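Local coordinates for hypothetical protein TM1553 (Thermotoga maritima, PDB 1VRM) that probably acts as an FAD:protein FMN transferase of the ApbE family, attaching a flavin nucleotide covalently to target proteins, at residues 52-55 against 56-60; 167-170 against 171-175; 175-178 against 179-183; 288-291 against 292-296. One frame throughout, in Å; residues are numbered along the deposited sequence.

How the contacts relate
All four contacts are local, each within a single helix, but they meet different surroundings. Contacts 1 and 2 are the more buried: M52 and I55 of helix 41-58 pack on L171, A170 and Y169 of helix 166-181, while R54 and R173 come close and share D51 as an acidic partner. Contact 3 continues along helix 166-181 to its C-terminal end and shares R175 with contact 2; it rests on a leucine methyl over a guanidinium and on isoleucine against phenylalanine, whereas basic side chains of contacts 1 and 2 pair with D51 and E84. Contact 4 lies some 27 to 37 Å from the other centres, at the surface on helix 272-296, where V293 and V294 face strand 303-308 and D289, R291 and K292 are exposed.

Contact 1. Residues 52-55 against 56-60; sequences MKRI and TYKFS
M52, a selenomethionine, and T56 meet through the backbone oxygen of the former: M52 O takes T56 N at 3.0 Å and T56 OG1 at 2.7 Å from opposite faces of its carbonyl plane. With OG1 beside its own backbone N (chi1 -60°), T56 folds its hydroxyl back on the preceding turn, where threonine suits well because T56 OG1 is also paired with L26 N. K53 O then accepts Y57 N at 3.1 Å, while the tyrosine ring leans obliquely past this carbonyl. At R54 the backbone oxygen receives K58 N at 2.9 Å, and the side chains run side by side, R54 NH1 lying 3.8 Å from K58 CD. I55, buried and apolar, sends CG2 to F59 CD2 at 4.0 Å, and its carbonyl oxygen holds F59 N just where the chain leaves the helix. R54 and K58 share E84 OE1, which is why R54 NH1 and K58 NZ can lie 4.2 Å apart; D82 is also paired to K58 and D51 to R54. These acids probably favour the charged forms of both basic groups, which flank one carboxylate beside the apolar I55-F59 patch.

Contact 2. Residues 167-170 against 171-175; sequences KGYA and LDRAR
Y169 carries its ring anti to the backbone N (chi1 174°), and in R173, one turn on, chi1 (-86°) and an anti chi2 carry CG and CD to that ring; the two side chains lie alongside, pointing the same way. R173 CG sits over one face of the tyrosine ring near its rim, and R173 CD comes within 3.5 Å of Y169 CZ and 3.4 Å of Y169 OH. The long arginine supplies aliphatic carbon to the ring, and a bend at chi3 then turns its guanidinium, 35° from the ring plane, off past the hydroxyl. A water donates to Y169 OH at 2.9 Å and accepts a weak 3.3 Å bond from R173 NH1, linking the polar ends. E84 also binds the hydroxyl, and D51 makes a salt bridge with R173. L171 sets CG 3.1 Å from K167 O and turns its branched apolar end to the strands. A170 is buried against I55 and L26, where a methyl fits the close approach of two helices. Helix 166-181 thus packs through L171 on strands 186-191 and 194-197, and beside helix 41-58 through Y169 and A170; D172 ties it to R196, T273 and A272.

Contact 3. Residues 175-178 against 179-183; sequences RQIA and LSFDE
The guanidinium of R175 carries L179 CD1 over the centre of one face, 3.4 Å above the plane, so a leucine methyl covers the flat cation; L179 CD1 is 3.5 Å from R175 CZ. The F181 ring is met differently: I177 CG2 approaches its edge, lying in the ring plane 3.8 Å from F181 CE2, and these two side chains run side by side. R175, its CG anti to the backbone N (chi1 172°), extends outward from the helix, and L179 reaches back toward the preceding turn to lay CD1 on the guanidinium. Arginine fits this partly exposed place because its flat group can rest on an apolar methyl and still face outward.

Between these pairs, Q176 O accepts S180 N at 2.9 Å and, in the conformer described (one of two modelled), S180 OG also at 2.9 Å. The two donors come from opposite faces of the carbonyl plane, the hydroxyl lying above it, 38° out. A serine suits an exposed position near the end of a helix, since its short hydroxyl can fold back on a carbonyl of the previous turn. A178 O then takes D182 N at 3.0 Å, as D182 leaves helical geometry; the D182 carboxylate bonds to S36 and to N184 N.

This closes helix 166-181. On one side I177, A178 and F181 rest on helix 41-58, touching D51, I44 and A47, while A178 and L179 meet I198, in the loop just beyond strand 194-197.

Contact 4. Residues 288-291 against 292-296; sequences KDWR and KVVLD
W290 turns the edge of its indole toward V294, CE3 lying 4.0 Å from V294 CG2 with the methyl in the plane of the ring. This is i to i+4 packing on helix 272-296, the long helix that lies against the antiparallel sheet: on strand 303-308, W290 touches L308, V293 touches L304 and I306, and V294 touches I306. W290 adopts the crowded position between its backbone N and carbonyl carbon (chi1 70°), so that the ring stands beside V294. The indole also takes the adjacent residue onto one face: R291 CG lies 3.5 Å above the ring plane toward the rim, and the R291 guanidinium carries W290 CZ2 over its centre. A long basic side chain fits here because both its aliphatic part and its flat end can lie against the indole while the residue as a whole remains exposed.

The backbone of D289 departs from helical values, and aspartate suits this place because its short carboxylate meets the K292 amide: D289 OD1 accepts K292 N at 3.2 Å, met from above the carboxylate plane, 66° out of it. D289 CG also lies 3.5 Å from K292 CB, while D289 OD2 stays 5.9 Å from K292 NZ. Further along the ordinary ladder runs on, W290 O taking V294 N and R291 O taking L295 N. V293 N bonds to D289 O at 3.1 Å, and V293 CG2 lies 3.3 Å from D289 O.

Contact 1. Residues 52-55 against 56-60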
loop_
_atom_site.group_PDB
_atom_site.type_symbol
_atom_site.label_atom_id
_atom_site.label_comp_id
_atom_site.label_asym_id
_atom_site.label_seq_id
_atom_site.Cartn_x
_atom_site.Cartn_y
_atom_site.Cartn_z
HETATM N N MSE A 52 -12.854 -6.977 0.456
HETATM C CA MSE A 52 -11.711 -6.452 1.231
HETATM C C MSE A 52 -11.235 -7.484 2.250
HETATM O O MSE A 52 -10.018 -7.700 2.423
HETATM C CB MSE A 52 -12.046 -5.123 1.910
HETATM C CG MSE A 52 -12.203 -4.064 0.917
HETATM SE SE MSE A 52 -12.813 -2.408 1.920
HETATM C CE MSE A 52 -11.411 -1.153 1.215
ATOM N N LYS A 53 -12.189 -8.125 2.919
ATOM C CA LYS A 53 -11.852 -9.185 3.867
ATOM C C LYS A 53 -11.263 -10.401 3.162
ATOM O O LYS A 53 -10.272 -10.982 3.637
ATOM C CB LYS A 53 -13.049 -9.564 4.720
ATOM C CG LYS A 53 -13.484 -8.434 5.651
ATOM C CD LYS A 53 -14.728 -8.802 6.419
ATOM C CE LYS A 53 -14.992 -7.775 7.510
ATOM N NZ LYS A 53 -13.749 -7.401 8.235
ATOM N N ARG A 54 -11.819 -10.767 2.027
ATOM C CA ARG A 54 -11.313 -11.884 1.246
ATOM C C ARG A 54 -9.817 -11.688 0.900
ATOM O O ARG A 54 -8.988 -12.558 1.092
ATOM C CB ARG A 54 -12.108 -12.011 -0.033
ATOM C CG ARG A 54 -11.648 -13.135 -0.947
ATOM C CD ARG A 54 -12.382 -13.127 -2.260
ATOM N NE ARG A 54 -12.017 -11.979 -3.055
ATOM C CZ ARG A 54 -10.901 -11.926 -3.778
ATOM N NH1 ARG A 54 -10.087 -12.992 -3.827
ATOM N NH2 ARG A 54 -10.615 -10.837 -4.460
ATOM N N ILE A 55 -9.500 -10.518 0.391
ATOM C CA ILE A 55 -8.127 -10.135 0.012
ATOM C C ILE A 55 -7.236 -10.137 1.277
ATOM O O ILE A 55 -6.076 -10.543 1.245
ATOM C CB ILE A 55 -8.125 -8.745 -0.689
ATOM C CG1 ILE A 55 -8.795 -8.909 -2.026
ATOM C CG2 ILE A 55 -6.731 -8.137 -0.689
ATOM C CD1 ILE A 55 -9.131 -7.602 -2.645
ATOM N N THR A 56 -7.783 -9.672 2.404
ATOM C CA THR A 56 -7.047 -9.647 3.669
ATOM C C THR A 56 -6.477 -11.032 4.010
ATOM O O THR A 56 -5.308 -11.151 4.394
ATOM C CB THR A 56 -7.913 -9.152 4.849
ATOM O OG1 THR A 56 -8.370 -7.817 4.583
ATOM C CG2 THR A 56 -7.110 -9.098 6.127
ATOM N N TYR A 57 -7.330 -12.047 3.878
ATOM C CA TYR A 57 -6.932 -13.403 4.272
ATOM C C TYR A 57 -6.142 -14.104 3.177
ATOM O O TYR A 57 -5.168 -14.836 3.462
ATOM C CB TYR A 57 -8.139 -14.220 4.708
ATOM C CG TYR A 57 -8.811 -13.540 5.899
ATOM C CD1 TYR A 57 -8.045 -13.152 7.001
ATOM C CD2 TYR A 57 -10.143 -13.213 5.879
ATOM C CE1 TYR A 57 -8.615 -12.483 8.078
ATOM C CE2 TYR A 57 -10.726 -12.549 6.956
ATOM C CZ TYR A 57 -9.954 -12.189 8.044
ATOM O OH TYR A 57 -10.521 -11.529 9.125
ATOM N N LYS A 58 -6.512 -13.861 1.923
ATOM C CA LYS A 58 -5.881 -14.559 0.821
ATOM C C LYS A 58 -4.427 -14.182 0.642
ATOM O O LYS A 58 -3.604 -15.025 0.227
ATOM C CB LYS A 58 -6.634 -14.310 -0.482
ATOM C CG LYS A 58 -6.039 -15.001 -1.681
ATOM C CD LYS A 58 -6.936 -14.957 -2.886
ATOM C CE LYS A 58 -6.262 -15.595 -4.090
ATOM N NZ LYS A 58 -7.166 -15.594 -5.267
ATOM N N PHE A 59 -4.132 -12.911 0.905
ATOM C CA PHE A 59 -2.782 -12.384 0.690
ATOM C C PHE A 59 -2.044 -12.098 2.000
ATOM O O PHE A 59 -1.011 -11.459 1.985
ATOM C CB PHE A 59 -2.845 -11.190 -0.255
ATOM C CG PHE A 59 -3.356 -11.571 -1.613
ATOM C CD1 PHE A 59 -2.641 -12.397 -2.430
ATOM C CD2 PHE A 59 -4.622 -11.196 -2.040
ATOM C CE1 PHE A 59 -3.163 -12.767 -3.670
ATOM C CE2 PHE A 59 -5.124 -11.583 -3.288
ATOM C CZ PHE A 59 -4.367 -12.352 -4.088
ATOM N N SER A 60 -2.531 -12.632 3.113
ATOM C CA SER A 60 -1.963 -12.445 4.424
ATOM C C SER A 60 -0.600 -13.101 4.572
ATOM O O SER A 60 -0.334 -14.144 3.973
ATOM C CB SER A 60 -2.883 -13.083 5.492
ATOM O OG SER A 60 -2.289 -13.054 6.779
#

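Contact 2. Residues 167-170 against 171-175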
loop_
_atom_site.group_PDB
_atom_site.type_symbol
_atom_site.label_atom_id
_atom_site.label_comp_id
_atom_site.label_asym_id
_atom_site.label_seq_id
_atom_site.Cartn_x
_atom_site.Cartn_y
_atom_site.Cartn_z
ATOM N N LYS A 167 -3.592 -2.887 -0.050
ATOM C CA LYS A 167 -4.679 -1.924 0.163
ATOM C C LYS A 167 -5.089 -1.277 -1.150
ATOM O O LYS A 167 -6.275 -1.183 -1.459
ATOM C CB LYS A 167 -4.353 -0.842 1.201
ATOM C CG LYS A 167 -4.295 -1.317 2.656
ATOM C CD LYS A 167 -4.214 -0.111 3.601
ATOM C CE LYS A 167 -2.904 0.596 3.531
ATOM N NZ LYS A 167 -1.816 -0.283 4.064
ATOM N N GLY A 168 -4.110 -0.838 -1.961
ATOM C CA GLY A 168 -4.409 -0.246 -3.242
ATOM C C GLY A 168 -5.155 -1.196 -4.153
ATOM O O GLY A 168 -6.108 -0.827 -4.857
ATOM N N TYR A 169 -4.668 -2.424 -4.203
ATOM C CA TYR A 169 -5.320 -3.442 -5.004
ATOM C C TYR A 169 -6.794 -3.623 -4.586
ATOM O O TYR A 169 -7.690 -3.617 -5.433
ATOM C CB TYR A 169 -4.539 -4.737 -4.850
ATOM C CG TYR A 169 -5.230 -5.891 -5.526
ATOM C CD1 TYR A 169 -5.345 -5.916 -6.899
ATOM C CD2 TYR A 169 -5.799 -6.933 -4.812
ATOM C CE1 TYR A 169 -5.990 -6.944 -7.557
ATOM C CE2 TYR A 169 -6.474 -7.978 -5.479
ATOM C CZ TYR A 169 -6.547 -7.981 -6.826
ATOM O OH TYR A 169 -7.202 -8.996 -7.532
ATOM N N ALA A 170 -6.999 -3.791 -3.280
ATOM C CA ALA A 170 -8.358 -3.970 -2.718
ATOM C C ALA A 170 -9.215 -2.741 -3.053
ATOM O O ALA A 170 -10.423 -2.872 -3.387
ATOM C CB ALA A 170 -8.294 -4.168 -1.269
ATOM N N LEU A 171 -8.622 -1.557 -2.962
ATOM C CA LEU A 171 -9.381 -0.336 -3.238
ATOM C C LEU A 171 -9.801 -0.255 -4.695
ATOM O O LEU A 171 -10.889 0.197 -4.994
ATOM C CB LEU A 171 -8.642 0.928 -2.839
ATOM C CG LEU A 171 -8.496 1.039 -1.312
ATOM C CD1 LEU A 171 -7.464 2.120 -0.967
ATOM C CD2 LEU A 171 -9.792 1.320 -0.624
ATOM N N ASP A 172 -8.897 -0.600 -5.593
ATOM C CA ASP A 172 -9.227 -0.622 -7.010
ATOM C C ASP A 172 -10.345 -1.663 -7.281
ATOM O O ASP A 172 -11.277 -1.376 -8.008
ATOM C CB ASP A 172 -7.999 -0.889 -7.852
ATOM C CG ASP A 172 -7.066 0.313 -7.894
ATOM O OD1 ASP A 172 -7.551 1.472 -7.657
ATOM O OD2 ASP A 172 -5.841 0.100 -8.130
ATOM N N ARG A 173 -10.238 -2.850 -6.680
ATOM C CA ARG A 173 -11.303 -3.855 -6.791
ATOM C C ARG A 173 -12.631 -3.334 -6.240
ATOM O O ARG A 173 -13.695 -3.555 -6.830
ATOM C CB ARG A 173 -10.924 -5.136 -6.085
ATOM C CG ARG A 173 -10.127 -5.991 -7.053
ATOM C CD ARG A 173 -9.979 -7.368 -6.588
ATOM N NE ARG A 173 -11.248 -7.987 -6.245
ATOM C CZ ARG A 173 -12.005 -8.699 -7.056
ATOM N NH1 ARG A 173 -11.615 -8.931 -8.308
ATOM N NH2 ARG A 173 -13.142 -9.229 -6.599
ATOM N N ALA A 174 -12.573 -2.650 -5.127
ATOM C CA ALA A 174 -13.769 -2.108 -4.514
ATOM C C ALA A 174 -14.519 -1.191 -5.473
ATOM O O ALA A 174 -15.738 -1.302 -5.600
ATOM C CB ALA A 174 -13.446 -1.419 -3.211
ATOM N N ARG A 175 -13.823 -0.262 -6.123
ATOM C CA ARG A 175 -14.461 0.579 -7.123
ATOM C C ARG A 175 -15.077 -0.242 -8.249
ATOM O O ARG A 175 -16.208 0.018 -8.686
ATOM C CB ARG A 175 -13.430 1.522 -7.715
ATOM C CG ARG A 175 -13.951 2.315 -8.923
ATOM C CD ARG A 175 -12.970 3.378 -9.345
ATOM N NE ARG A 175 -13.369 3.975 -10.600
ATOM C CZ ARG A 175 -13.163 3.375 -11.779
ATOM N NH1 ARG A 175 -12.602 2.164 -11.879
ATOM N NH2 ARG A 175 -13.583 3.973 -12.861
HETATM O O HOH W 1 -8.760 -8.251 -9.864
#

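Contact 3. Residues 175-178 against 179-183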
loop_
_atom_site.group_PDB
_atom_site.type_symbol
_atom_site.label_atom_id
_atom_site.label_comp_id
_atom_site.label_asym_id
_atom_site.label_seq_id
_atom_site.Cartn_x
_atom_site.Cartn_y
_atom_site.Cartn_z
ATOM N N ARG A 175 -13.823 -0.262 -6.123
ATOM C CA ARG A 175 -14.461 0.579 -7.123
ATOM C C ARG A 175 -15.077 -0.242 -8.249
ATOM O O ARG A 175 -16.208 0.018 -8.686
ATOM C CB ARG A 175 -13.430 1.522 -7.715
ATOM C CG ARG A 175 -13.951 2.315 -8.923
ATOM C CD ARG A 175 -12.970 3.378 -9.345
ATOM N NE ARG A 175 -13.369 3.975 -10.600
ATOM C CZ ARG A 175 -13.163 3.375 -11.779
ATOM N NH1 ARG A 175 -12.602 2.164 -11.879
ATOM N NH2 ARG A 175 -13.583 3.973 -12.861
ATOM N N GLN A 176 -14.370 -1.263 -8.735
ATOM C CA GLN A 176 -14.848 -2.103 -9.837
ATOM C C GLN A 176 -16.144 -2.796 -9.411
ATOM O O GLN A 176 -17.089 -2.894 -10.194
ATOM C CB GLN A 176 -13.799 -3.157 -10.252
ATOM C CG GLN A 176 -12.424 -2.632 -10.808
ATOM C CD GLN A 176 -11.277 -3.752 -10.795
ATOM O OE1 GLN A 176 -11.552 -4.982 -10.690
ATOM N NE2 GLN A 176 -10.010 -3.309 -10.924
ATOM N N ILE A 177 -16.182 -3.268 -8.174
ATOM C CA ILE A 177 -17.386 -3.937 -7.624
ATOM C C ILE A 177 -18.566 -2.968 -7.634
ATOM O O ILE A 177 -19.650 -3.281 -8.141
ATOM C CB ILE A 177 -17.125 -4.529 -6.203
ATOM C CG1 ILE A 177 -16.146 -5.693 -6.300
ATOM C CG2 ILE A 177 -18.420 -4.917 -5.527
ATOM C CD1 ILE A 177 -15.537 -6.112 -5.023
ATOM N N ALA A 178 -18.355 -1.760 -7.117
ATOM C CA ALA A 178 -19.436 -0.785 -7.037
ATOM C C ALA A 178 -19.991 -0.493 -8.421
ATOM O O ALA A 178 -21.215 -0.451 -8.639
ATOM C CB ALA A 178 -18.928 0.471 -6.382
ATOM N N LEU A 179 -19.064 -0.235 -9.359
ATOM C CA LEU A 179 -19.473 0.134 -10.742
ATOM C C LEU A 179 -20.092 -1.009 -11.515
ATOM O O LEU A 179 -20.837 -0.793 -12.474
ATOM C CB LEU A 179 -18.322 0.768 -11.495
ATOM C CG LEU A 179 -17.756 2.032 -10.855
ATOM C CD1 LEU A 179 -16.595 2.553 -11.629
ATOM C CD2 LEU A 179 -18.815 3.107 -10.686
ATOM N N SER A 180 -19.768 -2.214 -11.118
ATOM C CA SER A 180 -20.395 -3.431 -11.693
ATOM C C SER A 180 -21.872 -3.539 -11.266
ATOM O O SER A 180 -22.735 -3.978 -12.027
ATOM C CB SER A 180 -19.650 -4.693 -11.238
ATOM O OG SER A 180 -18.385 -4.847 -11.862
ATOM N N PHE A 181 -22.181 -3.134 -10.036
ATOM C CA PHE A 181 -23.569 -3.029 -9.583
ATOM C C PHE A 181 -24.308 -1.913 -10.270
ATOM O O PHE A 181 -25.474 -2.044 -10.638
ATOM C CB PHE A 181 -23.669 -2.788 -8.073
ATOM C CG PHE A 181 -23.511 -4.030 -7.268
ATOM C CD1 PHE A 181 -24.583 -4.917 -7.109
ATOM C CD2 PHE A 181 -22.315 -4.324 -6.629
ATOM C CE1 PHE A 181 -24.461 -6.068 -6.347
ATOM C CE2 PHE A 181 -22.205 -5.470 -5.855
ATOM C CZ PHE A 181 -23.270 -6.335 -5.733
ATOM N N ASP A 182 -23.635 -0.785 -10.385
ATOM C CA ASP A 182 -24.274 0.408 -10.942
ATOM C C ASP A 182 -23.196 1.268 -11.551
ATOM O O ASP A 182 -22.438 1.892 -10.825
ATOM C CB ASP A 182 -24.948 1.197 -9.819
ATOM C CG ASP A 182 -25.580 2.507 -10.276
ATOM O OD1 ASP A 182 -25.515 2.857 -11.505
ATOM O OD2 ASP A 182 -26.138 3.227 -9.379
ATOM N N GLU A 183 -23.178 1.360 -12.876
ATOM C CA GLU A 183 -22.147 2.172 -13.552
ATOM C C GLU A 183 -22.125 3.630 -13.147
ATOM O O GLU A 183 -21.089 4.315 -13.326
ATOM C CB GLU A 183 -22.255 2.067 -15.071
ATOM C CG GLU A 183 -23.575 2.627 -15.635
ATOM C CD GLU A 183 -23.858 2.328 -17.127
ATOM O OE1 GLU A 183 -23.202 1.513 -17.782
ATOM O OE2 GLU A 183 -24.841 2.893 -17.625
#

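Contact 4. Residues 288-291 against 292-296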
loop_
_atom_site.group_PDB
_atom_site.type_symbol
_atom_site.label_atom_id
_atom_site.label_comp_id
_atom_site.label_asym_id
_atom_site.label_seq_id
_atom_site.Cartn_x
_atom_site.Cartn_y
_atom_site.Cartn_z
ATOM N N LYS A 288 16.906 9.969 0.737
ATOM C CA LYS A 288 18.217 10.053 0.093
ATOM C C LYS A 288 18.347 11.273 -0.847
ATOM O O LYS A 288 19.360 11.956 -0.827
ATOM C CB LYS A 288 18.493 8.782 -0.687
ATOM C CG LYS A 288 18.430 7.510 0.183
ATOM C CD LYS A 288 18.069 6.289 -0.617
ATOM C CE LYS A 288 17.789 5.118 0.335
ATOM N NZ LYS A 288 17.350 3.936 -0.411
ATOM N N ASP A 289 17.357 11.487 -1.710
ATOM C CA ASP A 289 17.375 12.660 -2.625
ATOM C C ASP A 289 15.925 13.079 -2.872
ATOM O O ASP A 289 15.301 12.696 -3.878
ATOM C CB ASP A 289 18.147 12.316 -3.913
ATOM C CG ASP A 289 18.392 13.539 -4.819
ATOM O OD1 ASP A 289 17.743 14.593 -4.602
ATOM O OD2 ASP A 289 19.251 13.444 -5.711
ATOM N N TRP A 290 15.373 13.841 -1.938
ATOM C CA TRP A 290 13.981 14.238 -2.038
ATOM C C TRP A 290 13.726 15.078 -3.302
ATOM O O TRP A 290 12.665 14.989 -3.910
ATOM C CB TRP A 290 13.459 14.956 -0.795
ATOM C CG TRP A 290 13.963 16.339 -0.513
ATOM C CD1 TRP A 290 14.908 16.667 0.395
ATOM C CD2 TRP A 290 13.540 17.577 -1.114
ATOM N NE1 TRP A 290 15.097 18.004 0.428
ATOM C CE2 TRP A 290 14.287 18.608 -0.487
ATOM C CE3 TRP A 290 12.627 17.927 -2.105
ATOM C CZ2 TRP A 290 14.130 19.933 -0.814
ATOM C CZ3 TRP A 290 12.471 19.249 -2.413
ATOM C CH2 TRP A 290 13.221 20.236 -1.768
ATOM N N ARG A 291 14.689 15.912 -3.709
ATOM C CA ARG A 291 14.454 16.751 -4.886
ATOM C C ARG A 291 14.273 15.906 -6.139
ATOM O O ARG A 291 13.441 16.239 -6.989
ATOM C CB ARG A 291 15.645 17.729 -5.092
ATOM C CG ARG A 291 15.747 18.797 -4.063
ATOM C CD ARG A 291 16.994 19.637 -4.237
ATOM N NE ARG A 291 17.064 20.694 -3.233
ATOM C CZ ARG A 291 17.428 20.497 -1.959
ATOM N NH1 ARG A 291 17.790 19.298 -1.504
ATOM N NH2 ARG A 291 17.457 21.520 -1.130
ATOM N N LYS A 292 15.052 14.838 -6.271
ATOM C CA LYS A 292 14.954 13.963 -7.396
ATOM C C LYS A 292 13.671 13.174 -7.380
ATOM O O LYS A 292 13.087 12.902 -8.433
ATOM C CB LYS A 292 16.186 13.077 -7.492
ATOM C CG LYS A 292 16.365 12.452 -8.816
ATOM C CD LYS A 292 17.769 11.882 -8.960
ATOM C CE LYS A 292 17.936 11.223 -10.301
ATOM N NZ LYS A 292 18.104 12.261 -11.350
ATOM N N VAL A 293 13.235 12.774 -6.197
ATOM C CA VAL A 293 11.925 12.101 -6.034
ATOM C C VAL A 293 10.795 13.030 -6.484
ATOM O O VAL A 293 9.917 12.653 -7.266
ATOM C CB VAL A 293 11.732 11.585 -4.582
ATOM C CG1 VAL A 293 10.335 11.017 -4.375
ATOM C CG2 VAL A 293 12.804 10.558 -4.300
ATOM N N VAL A 294 10.794 14.276 -6.017
ATOM C CA VAL A 294 9.748 15.211 -6.381
ATOM C C VAL A 294 9.732 15.460 -7.885
ATOM O O VAL A 294 8.669 15.589 -8.512
ATOM C CB VAL A 294 9.890 16.521 -5.598
ATOM C CG1 VAL A 294 8.939 17.591 -6.133
ATOM C CG2 VAL A 294 9.644 16.278 -4.119
ATOM N N LEU A 295 10.930 15.494 -8.477
ATOM C CA LEU A 295 11.049 15.661 -9.935
ATOM C C LEU A 295 10.560 14.423 -10.722
ATOM O O LEU A 295 9.799 14.553 -11.662
ATOM C CB LEU A 295 12.475 15.945 -10.277
ATOM C CG LEU A 295 12.802 16.133 -11.750
ATOM C CD1 LEU A 295 12.065 17.344 -12.271
ATOM C CD2 LEU A 295 14.305 16.260 -11.947
ATOM N N ASP A 296 11.036 13.251 -10.344
ATOM C CA ASP A 296 10.868 12.046 -11.154
ATOM C C ASP A 296 9.519 11.348 -10.953
ATOM O O ASP A 296 8.983 10.769 -11.924
ATOM C CB ASP A 296 11.962 11.062 -10.827
ATOM C CG ASP A 296 13.322 11.493 -11.333
ATOM O OD1 ASP A 296 13.392 12.459 -12.146
ATOM O OD2 ASP A 296 14.322 10.820 -10.964
#